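PDB 2P8T: hypothetical protein PH0730, which is of unknown function but may bind ATP and act in aminoacyl-tRNA ligation, and probably carries a winged helix-turn-helix domain at its N-terminal end. Local coordinates for residues K72-E75 / I76-L80; H56-I59 / I60-K63. All coordinates share one frame; numbering follows the deposited sequence.

Contact 1. Residues K72-E75 / I76-L80; sequences KGKE and IRDKL
Lys74 and Asp78 are joined by a salt bridge one helical turn apart on the exposed side of helix 71-81. The ammonium NZ of Lys74 lies 2.7 Å from Asp78 OD1, whose syn lone pair it takes, and 3.0 Å from OD2 of the same carboxylate in a weaker second bond. Although the lysine side chain sets out away from Asp78, bends at chi2 (76°) and chi4 (69°) curl it back, so that NZ descends on the carboxylate. Replacing Asp78 by an alanine would probably leave the Lys74 ammonium without its acceptor and set the end of that chain free to swing into solvent. Beneath the pair runs the i to i+4 hydrogen bonding of a regular alpha helix: Ile76 N to Lys72 O (3.0 Å), Arg77 N to Gly73 O, Asp78 N to Lys74 O (2.9 Å) and Lys79 N to Glu75 O. Aliphatic atoms lie against the same carbonyls. CG1 of Ile76 is 3.4 Å from Lys72 O, with CD1 reaching on toward the lysine methylenes, and CG of Lys79 rests 3.3 Å from Glu75 O. The buried flank of the helix faces helices 17-26 and 193-196: Ile76 and Leu80 pack on Ile24 of the former and on Ile195 of the latter, while the guanidinium of Arg77 ties down the end of helix 17-26 through the carbonyls of Ile24 and Phe25 and bridges to Glu86.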
loop_
_atom_site.group_PDB
_atom_site.type_symbol
_atom_site.label_atom_id
_atom_site.label_comp_id
_atom_site.label_asym_id
_atom_site.label_seq_id
_atom_site.Cartn_x
_atom_site.Cartn_y
_atom_site.Cartn_z
ATOM N N LYS A 72 -11.051 6.020 16.551
ATOM C CA LYS A 72 -9.995 6.848 15.942
ATOM C C LYS A 72 -9.260 6.098 14.816
ATOM O O LYS A 72 -9.057 6.661 13.727
ATOM C CB LYS A 72 -9.021 7.337 17.025
ATOM C CG LYS A 72 -7.888 8.200 16.492
ATOM C CD LYS A 72 -6.876 8.489 17.564
ATOM C CE LYS A 72 -5.644 9.175 16.958
ATOM N NZ LYS A 72 -4.685 9.545 18.043
ATOM N N GLY A 73 -8.884 4.838 15.056
ATOM C CA GLY A 73 -8.198 4.023 14.051
ATOM C C GLY A 73 -9.035 3.773 12.794
ATOM O O GLY A 73 -8.516 3.803 11.676
ATOM N N LYS A 74 -10.334 3.522 12.989
ATOM C CA LYS A 74 -11.279 3.382 11.876
ATOM C C LYS A 74 -11.468 4.665 11.058
ATOM O O LYS A 74 -11.609 4.598 9.827
ATOM C CB LYS A 74 -12.645 2.903 12.401
ATOM C CG LYS A 74 -13.702 2.732 11.309
ATOM C CD LYS A 74 -13.454 1.441 10.505
ATOM C CE LYS A 74 -14.693 1.026 9.716
ATOM N NZ LYS A 74 -14.985 1.955 8.608
ATOM N N GLU A 75 -11.484 5.817 11.723
ATOM C CA GLU A 75 -11.626 7.095 11.034
ATOM C C GLU A 75 -10.367 7.326 10.199
ATOM O O GLU A 75 -10.430 7.834 9.080
ATOM C CB GLU A 75 -11.813 8.264 12.007
ATOM C CG GLU A 75 -13.139 8.267 12.778
ATOM C CD GLU A 75 -13.231 9.409 13.775
ATOM O OE1 GLU A 75 -12.202 9.735 14.424
ATOM O OE2 GLU A 75 -14.338 9.978 13.926
ATOM N N ILE A 76 -9.221 6.945 10.753
ATOM C CA ILE A 76 -7.967 7.060 10.007
ATOM C C ILE A 76 -7.957 6.176 8.762
ATOM O O ILE A 76 -7.625 6.650 7.679
ATOM C CB ILE A 76 -6.737 6.779 10.896
ATOM C CG1 ILE A 76 -6.512 7.961 11.838
ATOM C CG2 ILE A 76 -5.477 6.570 10.029
ATOM C CD1 ILE A 76 -5.553 7.646 13.027
ATOM N N ARG A 77 -8.322 4.904 8.925
ATOM C CA ARG A 77 -8.407 3.961 7.806
ATOM C C ARG A 77 -9.395 4.420 6.735
ATOM O O ARG A 77 -9.134 4.285 5.533
ATOM C CB ARG A 77 -8.819 2.577 8.298
ATOM C CG ARG A 77 -8.392 1.456 7.344
ATOM C CD ARG A 77 -8.791 0.054 7.827
ATOM N NE ARG A 77 -8.126 -0.954 6.990
ATOM C CZ ARG A 77 -8.528 -1.282 5.757
ATOM N NH1 ARG A 77 -9.609 -0.721 5.242
ATOM N NH2 ARG A 77 -7.863 -2.177 5.041
ATOM N N ASP A 78 -10.540 4.945 7.168
ATOM C CA ASP A 78 -11.538 5.435 6.210
ATOM C C ASP A 78 -10.978 6.573 5.378
ATOM O O ASP A 78 -11.168 6.625 4.152
ATOM C CB ASP A 78 -12.835 5.851 6.915
ATOM C CG ASP A 78 -13.604 4.674 7.472
ATOM O OD1 ASP A 78 -13.285 3.511 7.140
ATOM O OD2 ASP A 78 -14.554 4.913 8.248
ATOM N N LYS A 79 -10.259 7.470 6.043
ATOM C CA LYS A 79 -9.532 8.519 5.368
ATOM C C LYS A 79 -8.492 7.965 4.370
ATOM O O LYS A 79 -8.359 8.503 3.287
ATOM C CB LYS A 79 -8.891 9.458 6.382
ATOM C CG LYS A 79 -9.909 10.374 7.094
ATOM C CD LYS A 79 -9.303 11.086 8.313
ATOM C CE LYS A 79 -10.397 11.689 9.201
ATOM N NZ LYS A 79 -11.226 12.685 8.432
ATOM N N LEU A 80 -7.782 6.895 4.734
ATOM C CA LEU A 80 -6.817 6.276 3.805
ATOM C C LEU A 80 -7.497 5.698 2.578
ATOM O O LEU A 80 -7.010 5.860 1.451
ATOM C CB LEU A 80 -5.988 5.177 4.485
ATOM C CG LEU A 80 -4.882 5.659 5.421
ATOM C CD1 LEU A 80 -4.207 4.451 6.086
ATOM C CD2 LEU A 80 -3.839 6.490 4.652
#

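Contact 2. Residues H56-I59 / I60-K63; sequences HLDI and IRSK
Ile60 and Ile59, adjacent in the chain, share Leu54 of helix 44-56 as a neighbour but otherwise diverge, and their CG2 methyls are the nearest apolar approach between them, at 4.3 Å. In Ile60, CG1 stands between the backbone N and the carbonyl carbon (chi1 71°), which leaves CG2 beside the backbone N and lays it 3.5 Å from Ile59 C. Beyond Leu54, Ile60 meets Leu51 of the same helix and Leu69 of strand 67-69, whereas Ile59 reaches across to Lys72 and Ile76 of helix 71-81. Residues 56-63 lead from the last turn of helix 44-56 into strand 60-62. Asp58, with its positive phi, ends the helix in a Schellman motif, and the following strand pairs antiparallel with 67-69. A helix leading into such a two-stranded hairpin is consistent with the wing of a winged helix-turn-helix domain.

Arg61 doubles back over the turn. A bend at chi2 (-75°) brings its guanidinium across the side chain of Asp58 at about a right angle. Asp58 OD1 sits over one face, 3.6 Å from Arg61 NH2; the two planes are 50° apart and the oxygen stands well above the guanidinium, nearer its NH2 corner, so the salt bridge is an attraction of charge without a directed bond. Directed bonds are made elsewhere. Arg61 NH1 binds the carbonyl of Ser55 in the helix, with a weak second bond to Ile60 O at 2.9 Å. At the guanidinium edge, in plane, a water accepts from Arg61 NH2 (3.0 Å) and donates to His56 O (2.9 Å), linking the arginine once more to the helix end.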
loop_
_atom_site.group_PDB
_atom_site.type_symbol
_atom_site.label_atom_id
_atom_site.label_comp_id
_atom_site.label_asym_id
_atom_site.label_seq_id
_atom_site.Cartn_x
_atom_site.Cartn_y
_atom_site.Cartn_z
ATOM N N HIS A 56 -0.919 3.539 22.607
ATOM C CA HIS A 56 -0.819 4.771 23.373
ATOM C C HIS A 56 -1.617 5.865 22.709
ATOM O O HIS A 56 -2.285 6.652 23.382
ATOM C CB HIS A 56 0.650 5.217 23.542
ATOM C CG HIS A 56 1.482 4.223 24.285
ATOM N ND1 HIS A 56 2.862 4.230 24.249
ATOM C CD2 HIS A 56 1.129 3.147 25.024
ATOM C CE1 HIS A 56 3.322 3.211 24.954
ATOM N NE2 HIS A 56 2.291 2.532 25.432
ATOM N N LEU A 57 -1.589 5.867 21.379
ATOM C CA LEU A 57 -2.259 6.885 20.598
ATOM C C LEU A 57 -3.754 6.589 20.373
ATOM O O LEU A 57 -4.428 7.337 19.665
ATOM C CB LEU A 57 -1.527 7.057 19.263
ATOM C CG LEU A 57 -0.222 7.858 19.372
ATOM C CD1 LEU A 57 0.466 7.801 18.036
ATOM C CD2 LEU A 57 -0.468 9.302 19.793
ATOM N N ASP A 58 -4.244 5.518 20.987
ATOM C CA ASP A 58 -5.671 5.114 20.919
ATOM C C ASP A 58 -6.080 4.835 19.473
ATOM O O ASP A 58 -7.203 5.150 19.053
ATOM C CB ASP A 58 -6.594 6.171 21.532
ATOM C CG ASP A 58 -8.047 5.681 21.664
ATOM O OD1 ASP A 58 -8.239 4.474 21.922
ATOM O OD2 ASP A 58 -8.977 6.512 21.483
ATOM N N ILE A 59 -5.151 4.263 18.716
ATOM C CA ILE A 59 -5.430 3.919 17.330
ATOM C C ILE A 59 -5.831 2.468 17.240
ATOM O O ILE A 59 -6.680 2.105 16.427
ATOM C CB ILE A 59 -4.254 4.274 16.400
ATOM C CG1 ILE A 59 -4.145 5.802 16.310
ATOM C CG2 ILE A 59 -4.436 3.678 15.006
ATOM C CD1 ILE A 59 -2.861 6.301 15.588
ATOM N N ILE A 60 -5.232 1.649 18.092
ATOM C CA ILE A 60 -5.617 0.243 18.233
ATOM C C ILE A 60 -5.857 -0.129 19.695
ATOM O O ILE A 60 -5.429 0.579 20.614
ATOM C CB ILE A 60 -4.573 -0.739 17.642
ATOM C CG1 ILE A 60 -3.290 -0.775 18.500
ATOM C CG2 ILE A 60 -4.292 -0.440 16.158
ATOM C CD1 ILE A 60 -2.305 -1.813 18.061
ATOM N N ARG A 61 -6.569 -1.232 19.888
ATOM C CA ARG A 61 -6.753 -1.831 21.202
ATOM C C ARG A 61 -6.569 -3.328 21.045
ATOM O O ARG A 61 -6.734 -3.856 19.945
ATOM C CB ARG A 61 -8.138 -1.495 21.781
ATOM C CG ARG A 61 -8.255 -0.100 22.435
ATOM C CD ARG A 61 -7.572 -0.061 23.813
ATOM N NE ARG A 61 -7.452 1.280 24.397
ATOM C CZ ARG A 61 -6.453 2.133 24.145
ATOM N NH1 ARG A 61 -5.495 1.819 23.273
ATOM N NH2 ARG A 61 -6.421 3.313 24.757
ATOM N N SER A 62 -6.204 -4.005 22.137
ATOM C CA SER A 62 -5.933 -5.444 22.115
ATOM C C SER A 62 -7.000 -6.242 22.862
ATOM O O SER A 62 -7.439 -5.836 23.940
ATOM C CB SER A 62 -4.563 -5.746 22.713
ATOM O OG SER A 62 -4.388 -7.142 22.881
ATOM N N LYS A 63 -7.398 -7.372 22.268
ATOM C CA LYS A 63 -8.431 -8.278 22.813
ATOM C C LYS A 63 -9.734 -7.580 23.186
ATOM O O LYS A 63 -10.346 -6.914 22.348
ATOM C CB LYS A 63 -7.899 -9.090 24.001
ATOM C CG LYS A 63 -7.317 -10.450 23.622
ATOM C CD LYS A 63 -8.409 -11.354 23.061
ATOM C CE LYS A 63 -7.866 -12.249 21.963
ATOM N NZ LYS A 63 -8.870 -12.351 20.869
HETATM O O HOH W 1 -4.436 5.578 25.044
#

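How the contacts relate
Contact 2 closes before contact 1 opens along the chain, with strand 67-69 between them, yet in space the two touch, their centres about 13 Å apart. The join is made chiefly by Lys72, the first residue of contact 1: its NZ lies 2.8 Å from Leu57 O, a probable hydrogen bond onto the turn that follows helix 44-56, and its CE packs 3.7 Å from Ile59 CG1. Gly73, having no side chain, lets Ile59 CG2 approach its CA to 3.9 Å. Thr70 works from the intervening chain, its hydroxyl bonding both to Gly73 N and to Asp58 O. The start of helix 71-81 is thereby fastened to the turn before strand 60-62.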